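Local atomic coordinates of UDP-glucose 6-dehydrogenase (Pyrobaculum islandicum, PDB entry 3VTF), a protein that probably oxidises UDP-glucose to UDP-glucuronate in two steps, using two molecules of NAD(+) as electron acceptor. Residues 99-105 against 138-144. Sequence-based numbering, arbitrary orientation.
Sequences DATFIAV and HLVVVKS
Val141 lies over one face of the Phe102 ring, its CB 4.2 Å from the ring centroid and 23° off the normal, a CH-pi contact displaced toward the rim. Lys143 CG meets the edge of the same ring in its plane, 3.6 Å from Phe102 CD1. Bends at chi2 and chi3 then carry the ammonium group away to the backbone O of Asn173. The imidazole of His138 is laid flat against the peptide joining Asp99 and Ala100, with Asp99 O and Ala100 N over one face and Thr101 CB at its edge. A chi1 of -155°, close to anti from the backbone N, swings this ring across to the neighbouring strand; an alanine here would probably uncover that peptide and leave a gap beside Thr101. Strands 100-103 and 139-142 run parallel, their axes 4.7 Å apart, and are joined through helix 118-134 as a beta-alpha-beta unit of the Rossmann-type NAD-binding domain. Within the pair, Leu139 N, Thr101 N, Val141 N and Ile103 N donate in turn to Asp99 O, Leu139 O, Thr101 O and Val141 O. On the side of the sheet facing helix 118-134, Ile103 CD1 reaches Val140 CG1 at 3.9 Å. At the end of strand 100-103, Ile103 O accepts two bonds from just past the other strand, from Lys143 N at 2.7 Å and Ser144 N at 3.0 Å. Ser144 OG, placed beside its own backbone N, donates to Val105 O at 2.8 Å, in the carbonyl plane on a lone pair; this bond ties together the loops that follow the two strands, close to Thr107 and Thr145, both predicted to bind NAD(+).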
# COMPACT_ATOMS: atom_id res chain seq x y z
N ASP A 99 19.60 -5.38 33.85
CA ASP A 99 19.88 -6.63 33.17
C ASP A 99 19.65 -6.56 31.66
O ASP A 99 20.13 -7.42 30.93
CB ASP A 99 19.02 -7.69 33.72
CG ASP A 99 19.46 -8.08 35.15
OD1 ASP A 99 20.68 -8.11 35.39
OD2 ASP A 99 18.56 -8.34 35.95
N ALA A 100 18.93 -5.53 31.20
CA ALA A 100 18.84 -5.30 29.75
C ALA A 100 18.81 -3.81 29.46
O ALA A 100 18.29 -3.02 30.28
CB ALA A 100 17.53 -5.96 29.24
N THR A 101 19.43 -3.39 28.35
CA THR A 101 19.53 -1.95 28.03
C THR A 101 18.86 -1.76 26.64
O THR A 101 19.24 -2.47 25.68
CB THR A 101 20.99 -1.50 27.90
OG1 THR A 101 21.59 -1.63 29.19
CG2 THR A 101 21.13 0.02 27.40
N PHE A 102 17.84 -0.90 26.59
CA PHE A 102 17.26 -0.50 25.29
C PHE A 102 18.05 0.66 24.69
O PHE A 102 18.11 1.77 25.25
CB PHE A 102 15.79 -0.08 25.52
CG PHE A 102 14.94 -1.29 25.88
CD1 PHE A 102 14.16 -1.90 24.90
CD2 PHE A 102 14.94 -1.81 27.18
CE1 PHE A 102 13.44 -3.03 25.20
CE2 PHE A 102 14.20 -2.96 27.47
CZ PHE A 102 13.45 -3.56 26.50
N ILE A 103 18.64 0.45 23.52
CA ILE A 103 19.33 1.56 22.89
C ILE A 103 18.30 2.26 22.04
O ILE A 103 17.74 1.65 21.07
CB ILE A 103 20.51 1.05 22.03
CG1 ILE A 103 21.56 0.39 22.95
CG2 ILE A 103 21.09 2.17 21.11
CD1 ILE A 103 22.66 -0.32 22.11
N ALA A 104 18.12 3.56 22.31
CA ALA A 104 17.08 4.32 21.61
C ALA A 104 17.63 5.63 21.11
O ALA A 104 16.88 6.59 20.98
CB ALA A 104 15.84 4.58 22.52
N VAL A 105 18.94 5.71 20.82
CA VAL A 105 19.53 6.98 20.34
C VAL A 105 19.19 7.19 18.86
O VAL A 105 18.69 6.27 18.14
CB VAL A 105 21.06 6.94 20.52
CG1 VAL A 105 21.30 6.79 22.01
CG2 VAL A 105 21.66 5.68 19.84
N HIS A 138 23.98 -9.92 30.30
CA HIS A 138 23.13 -8.75 30.07
C HIS A 138 22.51 -8.89 28.68
O HIS A 138 23.08 -9.53 27.80
CB HIS A 138 24.01 -7.52 29.97
CG HIS A 138 23.30 -6.22 30.34
ND1 HIS A 138 22.88 -5.33 29.39
CD2 HIS A 138 22.94 -5.67 31.57
CE1 HIS A 138 22.28 -4.28 29.98
NE2 HIS A 138 22.31 -4.48 31.31
N LEU A 139 21.34 -8.24 28.47
CA LEU A 139 20.73 -8.20 27.15
C LEU A 139 20.83 -6.83 26.52
O LEU A 139 20.45 -5.83 27.12
CB LEU A 139 19.25 -8.65 27.24
CG LEU A 139 18.39 -8.55 25.96
CD1 LEU A 139 18.89 -9.47 24.83
CD2 LEU A 139 16.96 -8.93 26.31
N VAL A 140 21.31 -6.76 25.29
CA VAL A 140 21.42 -5.46 24.63
C VAL A 140 20.26 -5.40 23.59
O VAL A 140 20.17 -6.26 22.67
CB VAL A 140 22.73 -5.42 23.83
CG1 VAL A 140 22.89 -4.06 23.17
CG2 VAL A 140 23.90 -5.69 24.83
N VAL A 141 19.38 -4.41 23.72
CA VAL A 141 18.21 -4.40 22.81
C VAL A 141 18.27 -3.13 21.97
O VAL A 141 18.38 -1.98 22.53
CB VAL A 141 16.88 -4.40 23.67
CG1 VAL A 141 15.60 -4.44 22.72
CG2 VAL A 141 16.85 -5.59 24.67
N VAL A 142 18.17 -3.27 20.67
CA VAL A 142 18.27 -2.12 19.81
C VAL A 142 16.82 -1.65 19.45
O VAL A 142 16.10 -2.40 18.73
CB VAL A 142 19.03 -2.46 18.49
CG1 VAL A 142 19.16 -1.18 17.62
CG2 VAL A 142 20.44 -3.10 18.75
N LYS A 143 16.43 -0.47 19.94
CA LYS A 143 15.11 0.12 19.55
C LYS A 143 15.29 1.10 18.38
O LYS A 143 14.40 1.30 17.62
CB LYS A 143 14.53 0.91 20.72
CG LYS A 143 13.96 0.06 21.83
CD LYS A 143 12.85 -0.81 21.33
CE LYS A 143 11.55 -0.09 21.22
NZ LYS A 143 10.50 -1.20 21.05
N SER A 144 16.47 1.75 18.31
CA SER A 144 16.91 2.58 17.19
C SER A 144 16.58 1.92 15.86
O SER A 144 16.76 0.74 15.74
CB SER A 144 18.45 2.88 17.30
OG SER A 144 18.67 3.51 18.58